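Excinuclease ABC, subunit A. (Deinococcus radiodurans, PDB 2VF7) binds DNA and, as an ABC-family subunit A of the excinuclease, probably uses ATP binding and hydrolysis in the recognition and repair of DNA damage. Local coordinates at residues A[375-378]-A[379-382]; A[536-539]-A[540-544]; A[790-793]-A[794-797]. The protein carries 1 engineered substitution. All blocks are in the same frame, centred on the assembly; numbering follows the deposited sequence.

Contacts 1 and 2 hold opposite ends of the same ADP: Arg-375 of contact 1 lies over the adenine, while the start of helix 536-551 in contact 2 grips the phosphates. Contact 3 reaches the nucleotide indirectly, Lys-536 CE lying 3.5 Å from His-791 NE2. Contact 2 is the buried one, built on helical backbone bonds and donors to the ADP phosphates; contacts 1 and 3 are partly buried turns that lead into a helix. Their chemistry differs too: contact 1 rests on a guanidinium and a threonine, contact 3 on a glutamate side chain packed against two valines. Strand 785-789, which leads into contact 3, also packs on the helix of contact 2.

Contact 1 of 3, residues A[375-378]-A[379-382]; sequences RSTP and TLSP. With ADP (adenosine-5'-diphosphate), chain D.
Arg-375 reaches across the turn to Thr-379 and Leu-380, its CG anti to the backbone N (chi1 171°) and the chain bent at the next bond. From CB the chain runs to CG, which lies 3.7 Å from CD1 of Leu-380, and to CD, beside the hydroxyl of Thr-379. The guanidinium then presents its NE/NH2 edge to Thr-379, one nitrogen to the hydroxyl and the other to the carbonyl, both partners close to its plane. Arg-375 NE gives a 2.7 Å hydrogen bond to Thr-379 OG1, and NH2 one of 2.9 Å to Thr-379 O. The same OG1 donates to Ser-376 O at 2.7 Å, a carbonyl that also takes Thr-379 N, so the hydroxyl relays between arginine and turn. On one face, Arg-375 CZ is 3.5 Å from Leu-380 CD1; over the opposite face, C5 of ADP sits near the centre. The group is thereby held flat between leucine and adenine. At the tip, Arg-375 NH1 is 3.4 Å from ADP O2'. Leu-380 opens the LSPGE sequence, consistent with the ABC signature motif. The turn is packed by Val-110 of helix 110-113, against Arg-375 and Leu-380, and by Glu-384 and Leu-388 of helix 382-393.

Contact 2 of 3, residues A[536-539]-A[540-544]; sequences KSTL and VSQAL. With ADP (adenosine-5'-diphosphate), chain D.
Lys-536 O accepts Val-540 N at 2.7 Å, the first helical bond of the pair. The lysine side chain bends at its last two torsions and curls round O3B of the ADP beta-phosphate, its carbons staying close to that oxygen until Lys-536 NZ donates to ADP O3B at 2.8 Å; Gly-530 O is a second partner of this ammonium. Ser-537 changes the helical spacing: its O takes Gln-542 N, five residues on, at 3.0 Å and Ser-541 N weakly, as the helix widens to a pi-type turn at 540-544. Lys-536 and Ser-537 close a Walker A P-loop, whose helix 536-551 starts at the phosphates. Thr-538 OG1, beside its own backbone N (chi1 -44°), is modelled 2.5 Å from ADP O2A, too short to be taken at face value; Thr-538 N reaches the same oxygen weakly. Alongside lies the extended Gln-542, with NE2 3.6 Å from Ser-537 OG and 3.8 Å from N7 of ADP. Cutting this residue back to an alanine is likely to open a gap between the helix start and N7 of the adenine, leaving Ser-537 OG without its polar neighbour. Thr-538 O accepts Ala-543 N, and Leu-539 O Leu-544 N, while the Leu-539 side chain packs on Leu-516, Val-518 and Phe-520 of strand 516-521.

Contact 3 of 3, residues A[790-793]-A[794-797]; sequences EHKM and QVVA
Glu-790 packs its methylenes and carboxylate against Val-795 and Val-796, the close side of this turn. A chi1 of -172° swings CG opposite the amide nitrogen, and the turn at chi2 brings the carboxylate against Val-795. Glu-790 CG meets the CG2 methyl of Val-796 at 3.4 Å, the two chains running antiparallel alongside one another. Val-795 lies crosswise to the glutamate, its CG1 3.3 Å from Glu-790 OE1. Ser-527 of strand 525-529 touches both Glu-790 and Val-796, and Val-769 of helix 766-781 covers Val-795. Met-793 is buried too, packing on Tyr-836 and Ala-840 of helix 834-840, with a longer contact from its SD to Val-796 CB, 4.4 Å. The N-cap residue Lys-792 ties the turn to the helix through its carbonyl, which accepts Val-796 N at 3.2 Å and Val-795 N weakly; Met-793 O takes Ala-797 N. The partly exposed side is looser: Lys-792 CD and Gln-794 OE1 stand 4.4 Å apart, and these long chains end elsewhere, Gln-794 NE2 on Pro-766 O and Lys-792 NZ weakly on Thr-761 O. A strand ending in a histidine-bearing turn before a short helix is consistent with the H-loop of ABC ATPases, with His-791 in the place of the switch histidine.

Contact 1 of 3, residues A[375-378]-A[379-382]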
# COMPACT_ATOMS: atom_id res chain seq x y z
N ARG A 375 10.55 25.74 -3.95
CA ARG A 375 9.28 26.01 -4.62
C ARG A 375 8.30 24.86 -4.44
O ARG A 375 8.61 23.70 -4.74
CB ARG A 375 9.55 26.29 -6.10
CG ARG A 375 8.33 26.38 -6.99
CD ARG A 375 7.70 27.74 -6.93
NE ARG A 375 6.57 27.85 -7.85
CZ ARG A 375 6.65 28.36 -9.08
NH1 ARG A 375 7.80 28.83 -9.55
NH2 ARG A 375 5.57 28.41 -9.84
N SER A 376 7.10 25.22 -3.96
CA SER A 376 6.02 24.29 -3.65
C SER A 376 5.38 23.72 -4.90
O SER A 376 5.12 24.45 -5.85
CB SER A 376 4.94 25.00 -2.83
OG SER A 376 4.91 24.51 -1.50
N THR A 377 5.10 22.42 -4.88
CA THR A 377 4.56 21.73 -6.05
C THR A 377 3.15 22.13 -6.50
O THR A 377 2.84 22.02 -7.69
CB THR A 377 4.65 20.18 -5.91
OG1 THR A 377 4.29 19.80 -4.59
CG2 THR A 377 6.07 19.71 -6.20
N PRO A 378 2.27 22.55 -5.56
CA PRO A 378 0.97 23.00 -6.02
C PRO A 378 0.97 24.42 -6.63
O PRO A 378 -0.03 24.85 -7.21
CB PRO A 378 0.12 22.98 -4.74
CG PRO A 378 0.96 22.30 -3.70
CD PRO A 378 2.35 22.57 -4.10
N THR A 379 2.09 25.14 -6.51
CA THR A 379 2.20 26.45 -7.15
C THR A 379 2.72 26.31 -8.59
O THR A 379 2.91 27.31 -9.29
CB THR A 379 3.08 27.42 -6.34
OG1 THR A 379 4.46 27.04 -6.45
CG2 THR A 379 2.66 27.44 -4.88
N LEU A 380 2.93 25.06 -9.01
CA LEU A 380 3.46 24.72 -10.33
C LEU A 380 2.36 24.34 -11.33
O LEU A 380 1.40 23.63 -10.98
CB LEU A 380 4.43 23.54 -10.18
CG LEU A 380 5.96 23.64 -10.22
CD1 LEU A 380 6.48 24.98 -9.87
CD2 LEU A 380 6.55 22.60 -9.31
N SER A 381 2.50 24.77 -12.58
CA SER A 381 1.56 24.43 -13.64
C SER A 381 1.63 22.92 -13.98
O SER A 381 2.65 22.27 -13.74
CB SER A 381 1.84 25.28 -14.88
OG SER A 381 3.02 24.87 -15.56
N PRO A 382 0.53 22.35 -14.51
CA PRO A 382 0.56 20.91 -14.88
C PRO A 382 1.74 20.50 -15.78
O PRO A 382 2.23 19.37 -15.67
CB PRO A 382 -0.76 20.71 -15.62
CG PRO A 382 -1.66 21.75 -15.05
CD PRO A 382 -0.79 22.95 -14.78
PB ADP D . 5.79 31.83 -17.04
O1B ADP D . 6.14 30.37 -17.15
O2B ADP D . 4.39 32.15 -16.59
O3B ADP D . 6.23 32.58 -18.27
PA ADP D . 6.22 32.78 -14.33
O1A ADP D . 6.16 31.56 -13.48
O2A ADP D . 5.05 33.71 -14.41
O3A ADP D . 6.70 32.41 -15.83
O5' ADP D . 7.42 33.65 -13.69
C5' ADP D . 8.78 33.32 -13.94
C4' ADP D . 9.68 33.53 -12.73
O4' ADP D . 8.92 33.78 -11.55
C3' ADP D . 10.43 32.24 -12.48
O3' ADP D . 11.76 32.53 -12.06
C2' ADP D . 9.66 31.56 -11.36
O2' ADP D . 10.44 30.64 -10.58
C1' ADP D . 9.14 32.75 -10.56
N9 ADP D . 7.90 32.40 -9.84
C8 ADP D . 6.66 32.33 -10.39
N7 ADP D . 5.73 31.99 -9.47
C5 ADP D . 6.39 31.82 -8.30
C6 ADP D . 6.02 31.45 -6.91
N6 ADP D . 4.72 31.18 -6.60
N1 ADP D . 7.00 31.39 -5.98
C2 ADP D . 8.29 31.64 -6.28
N3 ADP D . 8.70 31.99 -7.52
C4 ADP D . 7.81 32.09 -8.55

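Contact 2 of 3, residues A[536-539]-A[540-544]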
# COMPACT_ATOMS: atom_id res chain seq x y z
N LYS A 536 4.99 35.91 -17.86
CA LYS A 536 3.62 36.11 -18.37
C LYS A 536 2.57 35.87 -17.30
O LYS A 536 1.72 36.72 -17.01
CB LYS A 536 3.37 35.12 -19.52
CG LYS A 536 4.57 34.81 -20.37
CD LYS A 536 4.18 33.90 -21.49
CE LYS A 536 3.97 32.45 -21.04
NZ LYS A 536 5.28 31.81 -20.76
N SER A 537 2.62 34.68 -16.72
CA SER A 537 1.80 34.32 -15.59
C SER A 537 1.98 35.27 -14.39
O SER A 537 1.00 35.62 -13.72
CB SER A 537 2.05 32.84 -15.24
OG SER A 537 1.91 32.57 -13.86
N THR A 538 3.22 35.70 -14.14
CA THR A 538 3.53 36.67 -13.08
C THR A 538 2.96 38.05 -13.38
O THR A 538 2.51 38.75 -12.47
CB THR A 538 5.05 36.78 -12.81
OG1 THR A 538 5.64 35.47 -12.79
CG2 THR A 538 5.33 37.42 -11.48
N LEU A 539 2.98 38.46 -14.65
CA LEU A 539 2.40 39.73 -15.08
C LEU A 539 0.87 39.70 -15.14
O LEU A 539 0.22 40.58 -14.59
CB LEU A 539 2.95 40.14 -16.45
CG LEU A 539 2.47 41.45 -17.08
CD1 LEU A 539 2.98 42.67 -16.33
CD2 LEU A 539 2.90 41.52 -18.53
N VAL A 540 0.32 38.68 -15.79
CA VAL A 540 -1.10 38.67 -16.17
C VAL A 540 -1.99 38.07 -15.09
O VAL A 540 -2.90 38.73 -14.61
CB VAL A 540 -1.34 37.92 -17.50
CG1 VAL A 540 -2.81 37.89 -17.86
CG2 VAL A 540 -0.52 38.55 -18.63
N SER A 541 -1.72 36.82 -14.71
CA SER A 541 -2.52 36.13 -13.71
C SER A 541 -2.30 36.67 -12.30
O SER A 541 -3.26 36.92 -11.57
CB SER A 541 -2.26 34.62 -13.76
OG SER A 541 -2.70 34.10 -15.01
N GLN A 542 -1.05 36.87 -11.92
CA GLN A 542 -0.76 37.36 -10.58
C GLN A 542 -0.89 38.88 -10.46
O GLN A 542 -1.78 39.36 -9.79
CB GLN A 542 0.59 36.84 -10.09
CG GLN A 542 0.68 35.30 -10.11
CD GLN A 542 2.07 34.78 -9.79
OE1 GLN A 542 2.76 35.32 -8.91
NE2 GLN A 542 2.49 33.73 -10.49
N ALA A 543 -0.03 39.63 -11.14
CA ALA A 543 0.04 41.09 -10.95
C ALA A 543 -1.17 41.86 -11.47
O ALA A 543 -1.75 42.67 -10.75
CB ALA A 543 1.32 41.67 -11.56
N LEU A 544 -1.56 41.62 -12.72
CA LEU A 544 -2.69 42.33 -13.28
C LEU A 544 -3.92 42.09 -12.42
O LEU A 544 -4.44 43.02 -11.83
CB LEU A 544 -2.96 41.91 -14.73
CG LEU A 544 -4.14 42.62 -15.42
CD1 LEU A 544 -3.96 44.13 -15.39
CD2 LEU A 544 -4.32 42.16 -16.84
PB ADP D . 5.79 31.83 -17.04
O1B ADP D . 6.14 30.37 -17.15
O2B ADP D . 4.39 32.15 -16.59
O3B ADP D . 6.23 32.58 -18.27
PA ADP D . 6.22 32.78 -14.33
O1A ADP D . 6.16 31.56 -13.48
O2A ADP D . 5.05 33.71 -14.41
O3A ADP D . 6.70 32.41 -15.83
O5' ADP D . 7.42 33.65 -13.69
C5' ADP D . 8.78 33.32 -13.94
C4' ADP D . 9.68 33.53 -12.73
O4' ADP D . 8.92 33.78 -11.55
C3' ADP D . 10.43 32.24 -12.48
O3' ADP D . 11.76 32.53 -12.06
C2' ADP D . 9.66 31.56 -11.36
O2' ADP D . 10.44 30.64 -10.58
C1' ADP D . 9.14 32.75 -10.56
N9 ADP D . 7.90 32.40 -9.84
C8 ADP D . 6.66 32.33 -10.39
N7 ADP D . 5.73 31.99 -9.47
C5 ADP D . 6.39 31.82 -8.30
C6 ADP D . 6.02 31.45 -6.91
N6 ADP D . 4.72 31.18 -6.60
N1 ADP D . 7.00 31.39 -5.98
C2 ADP D . 8.29 31.64 -6.28
N3 ADP D . 8.70 31.99 -7.52
C4 ADP D . 7.81 32.09 -8.55

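Contact 3 of 3, residues A[790-793]-A[794-797]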
# COMPACT_ATOMS: atom_id res chain seq x y z
N GLU A 790 -0.73 33.00 -23.45
CA GLU A 790 -0.89 32.12 -24.60
C GLU A 790 0.46 31.55 -25.07
O GLU A 790 1.47 32.25 -25.07
CB GLU A 790 -1.59 32.91 -25.71
CG GLU A 790 -2.02 32.12 -26.92
CD GLU A 790 -2.88 30.92 -26.58
OE1 GLU A 790 -4.04 31.09 -26.11
OE2 GLU A 790 -2.36 29.80 -26.78
N HIS A 791 0.44 30.28 -25.47
CA HIS A 791 1.65 29.52 -25.80
C HIS A 791 1.68 29.00 -27.24
O HIS A 791 2.74 28.64 -27.75
CB HIS A 791 1.83 28.32 -24.85
CG HIS A 791 1.87 28.69 -23.40
ND1 HIS A 791 0.76 28.64 -22.58
CD2 HIS A 791 2.88 29.14 -22.62
CE1 HIS A 791 1.08 29.04 -21.37
NE2 HIS A 791 2.37 29.35 -21.36
N LYS A 792 0.52 28.95 -27.90
CA LYS A 792 0.48 28.48 -29.28
C LYS A 792 0.17 29.55 -30.32
O LYS A 792 -0.73 30.37 -30.17
CB LYS A 792 -0.44 27.25 -29.44
CG LYS A 792 -1.84 27.41 -28.92
CD LYS A 792 -2.64 26.12 -29.11
CE LYS A 792 -2.48 25.14 -27.95
NZ LYS A 792 -3.51 24.03 -27.99
N MET A 793 0.95 29.49 -31.39
CA MET A 793 0.98 30.52 -32.40
C MET A 793 -0.26 30.54 -33.26
O MET A 793 -0.54 31.55 -33.89
CB MET A 793 2.25 30.38 -33.24
CG MET A 793 3.56 30.49 -32.43
SD MET A 793 3.69 31.98 -31.40
CE MET A 793 4.46 31.36 -29.90
N GLN A 794 -1.01 29.44 -33.27
CA GLN A 794 -2.31 29.36 -33.95
C GLN A 794 -3.25 30.43 -33.42
O GLN A 794 -3.91 31.13 -34.18
CB GLN A 794 -2.94 27.95 -33.77
CG GLN A 794 -4.27 27.71 -34.53
CD GLN A 794 -5.01 26.43 -34.09
OE1 GLN A 794 -4.76 25.88 -33.00
NE2 GLN A 794 -5.94 25.96 -34.93
N VAL A 795 -3.29 30.55 -32.09
CA VAL A 795 -4.16 31.48 -31.39
C VAL A 795 -3.59 32.89 -31.37
O VAL A 795 -4.33 33.87 -31.47
CB VAL A 795 -4.40 31.00 -29.94
CG1 VAL A 795 -5.02 32.11 -29.09
CG2 VAL A 795 -5.31 29.78 -29.95
N VAL A 796 -2.27 32.99 -31.22
CA VAL A 796 -1.56 34.27 -31.21
C VAL A 796 -1.64 34.98 -32.57
O VAL A 796 -1.62 36.20 -32.65
CB VAL A 796 -0.09 34.07 -30.75
CG1 VAL A 796 0.72 35.37 -30.78
CG2 VAL A 796 -0.08 33.49 -29.35
N ALA A 797 -1.78 34.19 -33.63
CA ALA A 797 -1.89 34.68 -34.99
C ALA A 797 -3.26 35.31 -35.30
O ALA A 797 -3.40 36.03 -36.30
CB ALA A 797 -1.58 33.55 -35.96